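Local coordinates for iron-containing alcohol dehydrogenase (Ralstonia eutropha, PDB 3JZD), which probably catalyses the NAD(P)H-dependent reduction of maleylacetate to 3-oxoadipate as a homodimeric member of the iron-containing alcohol dehydrogenase family, at residues Q26-V31 with G59-G64; E52-L57 with V94-G99; A179-Y184 with A270-A275; E278-I283 with Q292-T297. One frame throughout, in Å; residues are numbered along the deposited sequence.

In the fold
Contacts 1 and 2 belong to the N-terminal nucleotide-binding region and cross along the chain. Contact 1 closes a loop from helix 27-33 to the start of strand 62-66, an outermost strand of the parallel sheet. Contact 2 opens inside that loop, on helix 48-58, and closes beyond it on strand 92-97, whose end leads to the NAD. Their centres lie about 10 Å apart, and Val27 packs on Leu57. Contacts 3 and 4 follow in series in the all-helical C-terminal part, across the chain's centre. Contact 3 closes a long loop between helices 165-182 and 257-272; contact 4 joins consecutive helices 277-287 and 294-304. Ile283 packs on Ala180 and Leu183, linking the two.

Contact 1 (Q26-V31 with G59-G64); sequences QVAAEV and GPLSAG
Leu61 reaches Ala28 and Val31 from the turn that leads into strand 62-66, an outermost strand of the parallel sheet of the alpha/beta nucleotide-binding domain. The contact is small and apolar, with no hydrogen bond between the segments. Leu61 has CG beside its backbone N and anti to the carbonyl carbon (chi1 -67°), and its CD1 methyl does the touching. That methyl lies 3.9 Å from Ala28 CB and 3.8 Å from Ala28 O, so it meets both the methyl and the backbone of one helical residue. One turn further along the helix, Val31 CG1 approaches the same Leu61 CD1 more loosely, at 4.4 Å. Val31 is buried and also packs on Leu58 of helix 48-58 and Val94 of strand 92-97, which places this helix against the sheet.

The polar interactions are local to each segment or lead outward. Ser62 N bonds to Gly59 O, closing the turn that carries Leu61, while Leu61 and Ala63 make backbone bonds with Ala39 of the adjacent strand. On the helix, Glu30 OE1 forms a salt bridge with Arg16 NE. At the start of strand 62-66, Ser62 makes an ST turn: its OG accepts from Gly64 N at 3.0 Å.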
loop_
_atom_site.group_PDB
_atom_site.type_symbol
_atom_site.label_atom_id
_atom_site.label_comp_id
_atom_site.label_asym_id
_atom_site.label_seq_id
_atom_site.Cartn_x
_atom_site.Cartn_y
_atom_site.Cartn_z
ATOM N N GLN A 26 -21.273 5.796 9.298
ATOM C CA GLN A 26 -21.548 5.315 7.963
ATOM C C GLN A 26 -21.627 3.815 7.972
ATOM O O GLN A 26 -21.598 3.204 6.925
ATOM C CB GLN A 26 -20.426 5.758 7.003
ATOM C CG GLN A 26 -20.246 7.254 6.966
ATOM C CD GLN A 26 -19.018 7.694 6.172
ATOM O OE1 GLN A 26 -18.435 6.924 5.389
ATOM N NE2 GLN A 26 -18.623 8.949 6.372
ATOM N N VAL A 27 -21.750 3.213 9.148
ATOM C CA VAL A 27 -21.766 1.764 9.244
ATOM C C VAL A 27 -22.865 1.089 8.416
ATOM O O VAL A 27 -22.604 0.070 7.770
ATOM C CB VAL A 27 -21.776 1.253 10.738
ATOM C CG1 VAL A 27 -23.042 1.682 11.549
ATOM C CG2 VAL A 27 -21.584 -0.277 10.777
ATOM N N ALA A 28 -24.077 1.638 8.413
ATOM C CA ALA A 28 -25.197 1.026 7.668
ATOM C C ALA A 28 -24.881 1.015 6.188
ATOM O O ALA A 28 -25.164 0.029 5.518
ATOM C CB ALA A 28 -26.513 1.768 7.893
ATOM N N ALA A 29 -24.335 2.130 5.685
ATOM C CA ALA A 29 -23.950 2.267 4.266
ATOM C C ALA A 29 -22.904 1.187 3.896
ATOM O O ALA A 29 -22.958 0.640 2.813
ATOM C CB ALA A 29 -23.401 3.693 3.934
ATOM N N GLU A 30 -21.990 0.869 4.818
ATOM C CA GLU A 30 -20.956 -0.159 4.547
ATOM C C GLU A 30 -21.480 -1.585 4.535
ATOM O O GLU A 30 -21.052 -2.424 3.729
ATOM C CB GLU A 30 -19.785 0.012 5.516
ATOM C CG GLU A 30 -19.047 1.312 5.276
ATOM C CD GLU A 30 -18.482 1.418 3.835
ATOM O OE1 GLU A 30 -18.093 0.388 3.241
ATOM O OE2 GLU A 30 -18.412 2.533 3.321
ATOM N N VAL A 31 -22.409 -1.873 5.428
ATOM C CA VAL A 31 -23.112 -3.161 5.418
ATOM C C VAL A 31 -23.940 -3.302 4.115
ATOM O O VAL A 31 -23.889 -4.358 3.457
ATOM C CB VAL A 31 -23.989 -3.308 6.695
ATOM C CG1 VAL A 31 -24.975 -4.465 6.595
ATOM C CG2 VAL A 31 -23.057 -3.488 7.943
ATOM N N GLY A 59 -30.115 0.151 12.392
ATOM C CA GLY A 59 -31.546 0.187 12.370
ATOM C C GLY A 59 -32.051 -1.189 12.016
ATOM O O GLY A 59 -31.627 -2.148 12.643
ATOM N N PRO A 60 -32.869 -1.297 10.952
ATOM C CA PRO A 60 -33.441 -2.577 10.590
ATOM C C PRO A 60 -32.430 -3.553 10.008
ATOM O O PRO A 60 -32.782 -4.708 9.833
ATOM C CB PRO A 60 -34.510 -2.195 9.561
ATOM C CG PRO A 60 -33.944 -1.017 8.919
ATOM C CD PRO A 60 -33.314 -0.243 10.026
ATOM N N LEU A 61 -31.208 -3.107 9.714
ATOM C CA LEU A 61 -30.163 -4.003 9.266
ATOM C C LEU A 61 -29.555 -4.762 10.441
ATOM O O LEU A 61 -28.825 -5.691 10.227
ATOM C CB LEU A 61 -29.035 -3.251 8.567
ATOM C CG LEU A 61 -29.316 -2.566 7.246
ATOM C CD1 LEU A 61 -28.232 -1.589 6.980
ATOM C CD2 LEU A 61 -29.439 -3.628 6.114
ATOM N N SER A 62 -29.841 -4.352 11.674
ATOM C CA SER A 62 -29.284 -4.973 12.859
ATOM C C SER A 62 -29.869 -6.354 13.176
ATOM O O SER A 62 -31.049 -6.513 13.230
ATOM C CB SER A 62 -29.550 -4.081 14.074
ATOM O OG SER A 62 -29.048 -4.694 15.252
ATOM N N ALA A 63 -29.009 -7.329 13.394
ATOM C CA ALA A 63 -29.405 -8.674 13.809
ATOM C C ALA A 63 -29.272 -8.756 15.329
ATOM O O ALA A 63 -29.453 -9.804 15.897
ATOM C CB ALA A 63 -28.488 -9.739 13.154
ATOM N N GLY A 64 -28.969 -7.649 15.989
ATOM C CA GLY A 64 -28.783 -7.634 17.441
ATOM C C GLY A 64 -27.322 -7.516 17.842
ATOM O O GLY A 64 -26.441 -7.398 16.995
#

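Contact 2 (E52-L57 with V94-G99); sequences ERIADL and VAVGGG. With NAD (nicotinamide-adenine-dinucleotide), chain E.
Ile54 of helix 48-58 packs on Val94 and Val96 of strand 92-97, within the parallel sheet of the Rossmann-like domain that carries the NAD. The tight part is this group of three buried side chains. Ile54 CG1 comes within 3.8 Å of Val96 CG2, and this branch of the valine also lies 4.2 Å from Ile54 CB. The other branch of the isoleucine, CG2, stands 4.0 Å from Val94 CG1. With CG1 beside the backbone N and CG2 anti to it (chi1 -65°), Ile54 turns CG1 to Val96, while CG2 meets Val94 and also borders Val96; the valines are two residues apart on the strand and both point toward the helix. Val41 of the neighbouring strand and Ile119 of strand 116-120 also touch Ile54, so the helix is seated over several strands and the apolar layer continues beyond this pair of segments.

The outer side of the helix contrasts with this core. Glu52, Arg53 and Asp56 are exposed, and none of them reaches the 94-99 segment.

The strand ends at Gly97, Gly98 is the N-cap, and Gly99 starts helix 99-112. With no side chain at Gly98 or Gly99, the backbone itself comes up against the NAD. Gly98 C lies 3.3 Å from O1A of the NAD, and the backbone N of Gly99, a known NAD-binding residue, donates to its pyrophosphate oxygen O2N at 2.8 Å, with an N-H...O angle of 151°.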
loop_
_atom_site.group_PDB
_atom_site.type_symbol
_atom_site.label_atom_id
_atom_site.label_comp_id
_atom_site.label_asym_id
_atom_site.label_seq_id
_atom_site.Cartn_x
_atom_site.Cartn_y
_atom_site.Cartn_z
ATOM N N GLU A 52 -24.229 -0.829 21.057
ATOM C CA GLU A 52 -25.631 -0.402 20.929
ATOM C C GLU A 52 -25.794 0.771 20.004
ATOM O O GLU A 52 -26.762 0.828 19.261
ATOM C CB GLU A 52 -26.273 -0.067 22.278
ATOM C CG GLU A 52 -26.650 -1.294 23.077
ATOM C CD GLU A 52 -27.716 -2.173 22.407
ATOM O OE1 GLU A 52 -28.457 -1.675 21.522
ATOM O OE2 GLU A 52 -27.823 -3.368 22.800
ATOM N N ARG A 53 -24.871 1.727 20.067
ATOM C CA ARG A 53 -24.899 2.846 19.126
ATOM C C ARG A 53 -24.740 2.339 17.694
ATOM O O ARG A 53 -25.434 2.811 16.809
ATOM C CB ARG A 53 -23.850 3.900 19.510
ATOM C CG ARG A 53 -24.371 4.745 20.711
ATOM C CD ARG A 53 -23.336 5.713 21.257
ATOM N NE ARG A 53 -22.906 6.737 20.289
ATOM C CZ ARG A 53 -23.136 8.052 20.352
ATOM N NH1 ARG A 53 -23.817 8.621 21.351
ATOM N NH2 ARG A 53 -22.636 8.818 19.396
ATOM N N ILE A 54 -23.812 1.405 17.470
ATOM C CA ILE A 54 -23.674 0.772 16.147
ATOM C C ILE A 54 -24.996 0.070 15.773
ATOM O O ILE A 54 -25.547 0.308 14.689
ATOM C CB ILE A 54 -22.500 -0.225 16.106
ATOM C CG1 ILE A 54 -21.201 0.542 16.306
ATOM C CG2 ILE A 54 -22.431 -1.037 14.777
ATOM C CD1 ILE A 54 -21.025 1.665 15.337
ATOM N N ALA A 55 -25.538 -0.734 16.689
ATOM C CA ALA A 55 -26.807 -1.432 16.406
ATOM C C ALA A 55 -27.912 -0.426 16.085
ATOM O O ALA A 55 -28.693 -0.628 15.160
ATOM C CB ALA A 55 -27.208 -2.338 17.522
ATOM N N ASP A 56 -27.947 0.690 16.796
ATOM C CA ASP A 56 -28.934 1.693 16.473
ATOM C C ASP A 56 -28.688 2.332 15.103
ATOM O O ASP A 56 -29.638 2.620 14.407
ATOM C CB ASP A 56 -29.008 2.759 17.543
ATOM C CG ASP A 56 -29.668 2.240 18.832
ATOM O OD1 ASP A 56 -30.309 1.161 18.809
ATOM O OD2 ASP A 56 -29.532 2.911 19.867
ATOM N N LEU A 57 -27.430 2.580 14.737
ATOM C CA LEU A 57 -27.144 3.120 13.426
ATOM C C LEU A 57 -27.612 2.148 12.316
ATOM O O LEU A 57 -28.115 2.581 11.296
ATOM C CB LEU A 57 -25.659 3.467 13.273
ATOM C CG LEU A 57 -25.264 4.762 13.989
ATOM C CD1 LEU A 57 -23.776 4.850 14.314
ATOM C CD2 LEU A 57 -25.683 5.920 13.153
ATOM N N VAL A 94 -20.398 -7.343 12.468
ATOM C CA VAL A 94 -19.759 -6.047 12.668
ATOM C C VAL A 94 -19.055 -6.081 14.034
ATOM O O VAL A 94 -19.711 -6.113 15.098
ATOM C CB VAL A 94 -20.744 -4.892 12.650
ATOM C CG1 VAL A 94 -19.973 -3.525 12.796
ATOM C CG2 VAL A 94 -21.624 -4.909 11.386
ATOM N N ALA A 95 -17.729 -6.048 13.993
ATOM C CA ALA A 95 -16.924 -6.156 15.187
ATOM C C ALA A 95 -16.578 -4.783 15.679
ATOM O O ALA A 95 -15.898 -4.038 14.983
ATOM C CB ALA A 95 -15.670 -6.964 14.904
ATOM N N VAL A 96 -17.058 -4.452 16.878
ATOM C CA VAL A 96 -16.773 -3.176 17.522
ATOM C C VAL A 96 -15.966 -3.439 18.777
ATOM O O VAL A 96 -16.503 -3.847 19.811
ATOM C CB VAL A 96 -18.040 -2.426 17.937
ATOM C CG1 VAL A 96 -17.663 -0.934 18.229
ATOM C CG2 VAL A 96 -19.099 -2.533 16.845
ATOM N N GLY A 97 -14.671 -3.189 18.694
ATOM C CA GLY A 97 -13.779 -3.407 19.816
ATOM C C GLY A 97 -12.332 -3.507 19.374
ATOM O O GLY A 97 -11.970 -3.067 18.283
ATOM N N GLY A 98 -11.508 -4.089 20.239
ATOM C CA GLY A 98 -10.112 -4.339 19.916
ATOM C C GLY A 98 -9.896 -5.727 19.311
ATOM O O GLY A 98 -10.833 -6.383 18.847
ATOM N N GLY A 99 -8.639 -6.156 19.334
ATOM C CA GLY A 99 -8.201 -7.438 18.814
ATOM C C GLY A 99 -9.042 -8.632 19.196
ATOM O O GLY A 99 -9.269 -9.522 18.365
HETATM P PA NAD E . -8.651 -6.478 23.735
HETATM O O1A NAD E . -9.445 -6.611 22.470
HETATM O O2A NAD E . -8.471 -7.812 24.319
HETATM O O5B NAD E . -9.259 -5.318 24.668
HETATM C C5B NAD E . -8.908 -5.235 26.047
HETATM C C4B NAD E . -10.012 -4.511 26.797
HETATM O O4B NAD E . -10.103 -3.153 26.413
HETATM C C3B NAD E . -11.376 -5.114 26.482
HETATM O O3B NAD E . -12.160 -5.211 27.636
HETATM C C2B NAD E . -12.038 -4.105 25.575
HETATM O O2B NAD E . -13.443 -4.146 25.665
HETATM C C1B NAD E . -11.433 -2.806 26.096
HETATM N N9A NAD E . -11.408 -1.754 25.080
HETATM C C8A NAD E . -10.922 -1.919 23.808
HETATM N N7A NAD E . -11.027 -0.742 23.171
HETATM C C5A NAD E . -11.576 0.170 23.986
HETATM C C6A NAD E . -11.942 1.512 23.808
HETATM N N6A NAD E . -11.482 2.253 22.820
HETATM N N1A NAD E . -12.547 2.168 24.852
HETATM C C2A NAD E . -12.789 1.525 26.043
HETATM N N3A NAD E . -12.418 0.205 26.224
HETATM C C4A NAD E . -11.837 -0.475 25.197
HETATM O O3 NAD E . -7.170 -5.865 23.551
HETATM P PN NAD E . -6.290 -5.837 22.203
HETATM O O1N NAD E . -4.876 -5.605 22.734
HETATM O O2N NAD E . -6.922 -4.950 21.206
HETATM O O5D NAD E . -6.387 -7.260 21.562
HETATM C C5D NAD E . -5.478 -8.261 21.917
HETATM C C4D NAD E . -6.046 -9.570 21.407
HETATM O O4D NAD E . -6.067 -9.493 20.004
HETATM C C3D NAD E . -5.163 -10.753 21.754
HETATM O O3D NAD E . -5.960 -11.897 21.769
HETATM C C2D NAD E . -4.209 -10.794 20.601
HETATM O O2D NAD E . -3.578 -12.044 20.479
HETATM C C1D NAD E . -5.175 -10.452 19.465
HETATM N N1N NAD E . -4.460 -9.955 18.277
HETATM C C2N NAD E . -4.531 -10.701 17.129
HETATM C C3N NAD E . -3.881 -10.277 15.978
HETATM C C7N NAD E . -4.033 -11.049 14.686
HETATM O O7N NAD E . -3.421 -10.580 13.523
HETATM N N7N NAD E . -4.768 -12.141 14.601
HETATM C C4N NAD E . -3.157 -9.075 16.008
HETATM C C5N NAD E . -3.099 -8.321 17.175
HETATM C C6N NAD E . -3.783 -8.764 18.309
#

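Contact 3 (A179-Y184 with A270-A275); sequences AAEGLY and AYNAAA
Tyr184, near the end of helix 165-182, meets Asn272 of helix 257-272, while the backbones stay well apart: the nearest CA atoms, those of Tyr184 and Ala275, are separated by 9.4 Å. Tyr184 N bonds to Glu181 O, and Ala275 N bonds to Asn272 O.

Polar side chains span the gap. The Tyr184 CG sits between its backbone N and carbonyl carbon (chi1 58°), which folds the ring back over its own segment, with Glu181 CA 3.8 Å above the plane and over the ring centre. The phenol oxygen then has two partners, roughly at right angles. Asn272 ND2 donates to Tyr184 OH at 3.1 Å, the oxygen lying in the amide plane, which stands 85° from the ring plane. Tyr184 OH in turn donates to Glu181 OE2 at 2.5 Å, using that oxygen's anti lone pair.

Outside the segments, Asn335 ND2 donates to Asn272 OD1, and the Glu181 carboxylate accepts from His243 ND1 and from the backbone N of Ala240 and His242. A buried amide-phenol-carboxylate chain thus joins segment 179-184 to 270-275 and, through Glu181, to the 240-243 region; so many donors around Glu181 would be expected to favour its ionised form.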
loop_
_atom_site.group_PDB
_atom_site.type_symbol
_atom_site.label_atom_id
_atom_site.label_comp_id
_atom_site.label_asym_id
_atom_site.label_seq_id
_atom_site.Cartn_x
_atom_site.Cartn_y
_atom_site.Cartn_z
ATOM N N ALA A 179 5.558 -3.350 13.186
ATOM C CA ALA A 179 6.375 -2.613 12.249
ATOM C C ALA A 179 7.881 -2.851 12.475
ATOM O O ALA A 179 8.657 -3.024 11.516
ATOM C CB ALA A 179 6.046 -1.071 12.331
ATOM N N ALA A 180 8.312 -2.827 13.731
ATOM C CA ALA A 180 9.746 -2.997 14.049
ATOM C C ALA A 180 10.305 -4.301 13.470
ATOM O O ALA A 180 11.335 -4.301 12.809
ATOM C CB ALA A 180 10.004 -2.882 15.615
ATOM N N GLU A 181 9.592 -5.405 13.688
ATOM C CA GLU A 181 9.991 -6.718 13.159
ATOM C C GLU A 181 9.748 -6.864 11.680
ATOM O O GLU A 181 10.474 -7.591 10.982
ATOM C CB GLU A 181 9.310 -7.902 13.923
ATOM C CG GLU A 181 9.700 -7.992 15.364
ATOM C CD GLU A 181 9.772 -9.417 15.861
ATOM O OE1 GLU A 181 8.721 -10.142 15.868
ATOM O OE2 GLU A 181 10.908 -9.777 16.260
ATOM N N GLY A 182 8.732 -6.178 11.171
ATOM C CA GLY A 182 8.490 -6.140 9.744
ATOM C C GLY A 182 9.723 -5.619 8.999
ATOM O O GLY A 182 10.072 -6.097 7.924
ATOM N N LEU A 183 10.399 -4.640 9.588
ATOM C CA LEU A 183 11.569 -4.082 8.946
ATOM C C LEU A 183 12.681 -5.105 8.783
ATOM O O LEU A 183 13.551 -4.907 7.976
ATOM C CB LEU A 183 12.053 -2.836 9.701
ATOM C CG LEU A 183 11.169 -1.616 9.536
ATOM C CD1 LEU A 183 11.419 -0.583 10.653
ATOM C CD2 LEU A 183 11.406 -1.028 8.143
ATOM N N TYR A 184 12.737 -6.148 9.613
ATOM C CA TYR A 184 13.783 -7.138 9.434
ATOM C C TYR A 184 13.282 -8.526 9.072
ATOM O O TYR A 184 13.999 -9.503 9.186
ATOM C CB TYR A 184 14.714 -7.164 10.629
ATOM C CG TYR A 184 14.139 -7.441 12.000
ATOM C CD1 TYR A 184 13.740 -8.716 12.362
ATOM C CD2 TYR A 184 14.137 -6.451 12.995
ATOM C CE1 TYR A 184 13.288 -8.976 13.655
ATOM C CE2 TYR A 184 13.699 -6.719 14.287
ATOM C CZ TYR A 184 13.288 -7.975 14.602
ATOM O OH TYR A 184 12.884 -8.258 15.868
ATOM N N ALA A 270 16.945 -5.426 21.509
ATOM C CA ALA A 270 18.350 -5.499 21.931
ATOM C C ALA A 270 19.000 -6.848 21.510
ATOM O O ALA A 270 20.178 -6.890 21.092
ATOM C CB ALA A 270 18.502 -5.280 23.451
ATOM N N TYR A 271 18.225 -7.932 21.589
ATOM C CA TYR A 271 18.711 -9.268 21.253
ATOM C C TYR A 271 19.074 -9.346 19.759
ATOM O O TYR A 271 20.090 -9.908 19.381
ATOM C CB TYR A 271 17.620 -10.288 21.564
ATOM C CG TYR A 271 18.030 -11.711 21.402
ATOM C CD1 TYR A 271 18.048 -12.316 20.150
ATOM C CD2 TYR A 271 18.357 -12.496 22.517
ATOM C CE1 TYR A 271 18.406 -13.654 19.989
ATOM C CE2 TYR A 271 18.730 -13.846 22.360
ATOM C CZ TYR A 271 18.739 -14.412 21.104
ATOM O OH TYR A 271 19.129 -15.714 20.956
ATOM N N ASN A 272 18.199 -8.818 18.909
ATOM C CA ASN A 272 18.418 -8.854 17.473
ATOM C C ASN A 272 19.247 -7.723 16.850
ATOM O O ASN A 272 19.673 -7.855 15.684
ATOM C CB ASN A 272 17.053 -8.910 16.772
ATOM C CG ASN A 272 16.429 -10.299 16.815
ATOM O OD1 ASN A 272 17.118 -11.328 17.035
ATOM N ND2 ASN A 272 15.119 -10.347 16.604
ATOM N N ALA A 273 19.539 -6.676 17.626
ATOM C CA ALA A 273 20.129 -5.438 17.083
ATOM C C ALA A 273 21.428 -5.617 16.273
ATOM O O ALA A 273 21.556 -5.035 15.191
ATOM C CB ALA A 273 20.320 -4.368 18.207
ATOM N N ALA A 274 22.364 -6.399 16.785
ATOM C CA ALA A 274 23.644 -6.605 16.118
ATOM C C ALA A 274 23.490 -7.235 14.746
ATOM O O ALA A 274 24.299 -6.991 13.849
ATOM C CB ALA A 274 24.601 -7.488 16.976
ATOM N N ALA A 275 22.440 -8.015 14.581
ATOM C CA ALA A 275 22.189 -8.740 13.349
ATOM C C ALA A 275 21.543 -7.920 12.233
ATOM O O ALA A 275 21.769 -8.224 11.056
ATOM C CB ALA A 275 21.317 -9.975 13.657
#

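Contact 4 (E278-I283 with Q292-T297); sequences EAMARI and QSAAAT
Ile283 and the selenomethionine Met280 bring different groups to the single methyl of Ala294. In Ile283, a chi1 of -67° sets CG2 anti to the backbone N, and this branch meets Ala294 CB at 3.7 Å. The Met280 chain is bent at both chi2 (-47°) and chi3 (80°), and its SE atom lies 4.0 Å from the same CB. Both residues lie three positions apart on one face of helix 277-287. The small side chain of Ala294 lets the two backbones approach to 6.0 Å between the CA atoms of Met280 and Ala294. The contact thus packs the first turn of helix 294-304 against the preceding helix 277-287 in the helical C-terminal domain.

Ser293 is the N-cap of the second helix: its OG accepts from Ala296 N at 3.0 Å and is also hydrogen-bonded to Asp358 O at the C terminus. Gln292 O accepts from Arg284 NE, which ties the residue just ahead of the cap to helix 277-287. Across the 278-283 and 292-297 segments there is no hydrogen bond, so cohesion there is van der Waals, while the cap satisfies a backbone N-H that the first helical turn leaves without an intrahelical acceptor.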
loop_
_atom_site.group_PDB
_atom_site.type_symbol
_atom_site.label_atom_id
_atom_site.label_comp_id
_atom_site.label_asym_id
_atom_site.label_seq_id
_atom_site.Cartn_x
_atom_site.Cartn_y
_atom_site.Cartn_z
ATOM N N GLU A 278 20.645 -2.059 9.867
ATOM C CA GLU A 278 19.868 -1.213 8.971
ATOM C C GLU A 278 18.414 -1.048 9.493
ATOM O O GLU A 278 17.903 0.070 9.496
ATOM C CB GLU A 278 19.874 -1.733 7.540
ATOM C CG GLU A 278 19.054 -0.865 6.636
ATOM C CD GLU A 278 19.261 -1.150 5.179
ATOM O OE1 GLU A 278 20.328 -1.670 4.802
ATOM O OE2 GLU A 278 18.348 -0.815 4.401
ATOM N N ALA A 279 17.758 -2.141 9.918
ATOM C CA ALA A 279 16.397 -2.031 10.435
ATOM C C ALA A 279 16.422 -1.142 11.706
ATOM O O ALA A 279 15.588 -0.264 11.869
ATOM C CB ALA A 279 15.772 -3.437 10.698
HETATM N N MSE A 280 17.396 -1.348 12.584
HETATM C CA MSE A 280 17.522 -0.531 13.782
HETATM C C MSE A 280 17.655 0.962 13.505
HETATM O O MSE A 280 17.011 1.778 14.188
HETATM C CB MSE A 280 18.710 -0.961 14.625
HETATM C CG MSE A 280 18.652 -2.305 15.293
HETATM SE SE MSE A 280 17.024 -2.777 16.267
HETATM C CE MSE A 280 15.879 -3.324 14.795
ATOM N N ALA A 281 18.517 1.332 12.548
ATOM C CA ALA A 281 18.645 2.719 12.116
ATOM C C ALA A 281 17.310 3.334 11.612
ATOM O O ALA A 281 17.059 4.514 11.802
ATOM C CB ALA A 281 19.779 2.883 11.061
ATOM N N ARG A 282 16.477 2.548 10.948
ATOM C CA ARG A 282 15.172 3.018 10.510
ATOM C C ARG A 282 14.233 3.153 11.695
ATOM O O ARG A 282 13.476 4.105 11.765
ATOM C CB ARG A 282 14.563 2.126 9.422
ATOM C CG ARG A 282 15.394 2.158 8.137
ATOM C CD ARG A 282 14.846 1.360 7.005
ATOM N NE ARG A 282 13.608 1.942 6.467
ATOM C CZ ARG A 282 13.023 1.533 5.344
ATOM N NH1 ARG A 282 13.563 0.525 4.655
ATOM N NH2 ARG A 282 11.914 2.134 4.904
ATOM N N ILE A 283 14.287 2.234 12.649
ATOM C CA ILE A 283 13.440 2.385 13.807
ATOM C C ILE A 283 13.850 3.633 14.607
ATOM O O ILE A 283 12.999 4.359 15.110
ATOM C CB ILE A 283 13.488 1.162 14.675
ATOM C CG1 ILE A 283 12.831 -0.029 13.934
ATOM C CG2 ILE A 283 12.838 1.466 16.024
ATOM C CD1 ILE A 283 13.122 -1.385 14.623
ATOM N N GLN A 292 20.645 7.464 20.309
ATOM C CA GLN A 292 20.210 6.381 21.185
ATOM C C GLN A 292 19.881 5.123 20.404
ATOM O O GLN A 292 19.516 5.176 19.221
ATOM C CB GLN A 292 18.941 6.790 21.916
ATOM C CG GLN A 292 19.095 7.967 22.895
ATOM C CD GLN A 292 17.779 8.301 23.573
ATOM O OE1 GLN A 292 16.712 7.735 23.239
ATOM N NE2 GLN A 292 17.829 9.245 24.500
ATOM N N SER A 293 19.947 3.989 21.080
ATOM C CA SER A 293 19.505 2.737 20.497
ATOM C C SER A 293 17.976 2.726 20.299
ATOM O O SER A 293 17.260 3.462 20.931
ATOM C CB SER A 293 19.921 1.550 21.378
ATOM O OG SER A 293 19.348 1.628 22.670
ATOM N N ALA A 294 17.509 1.879 19.385
ATOM C CA ALA A 294 16.094 1.663 19.144
ATOM C C ALA A 294 15.507 1.143 20.463
ATOM O O ALA A 294 14.512 1.688 21.000
ATOM C CB ALA A 294 15.900 0.645 18.019
ATOM N N ALA A 295 16.177 0.128 21.014
ATOM C CA ALA A 295 15.780 -0.459 22.279
ATOM C C ALA A 295 15.557 0.579 23.401
ATOM O O ALA A 295 14.505 0.621 24.036
ATOM C CB ALA A 295 16.815 -1.479 22.733
ATOM N N ALA A 296 16.564 1.394 23.683
ATOM C CA ALA A 296 16.444 2.352 24.779
ATOM C C ALA A 296 15.339 3.358 24.532
ATOM O O ALA A 296 14.638 3.771 25.477
ATOM C CB ALA A 296 17.781 3.072 25.035
ATOM N N THR A 297 15.202 3.766 23.268
ATOM C CA THR A 297 14.231 4.767 22.885
ATOM C C THR A 297 12.804 4.265 23.095
ATOM O O THR A 297 11.975 4.994 23.620
ATOM C CB THR A 297 14.496 5.306 21.435
ATOM O OG1 THR A 297 15.821 5.829 21.366
ATOM C CG2 THR A 297 13.529 6.417 21.052
#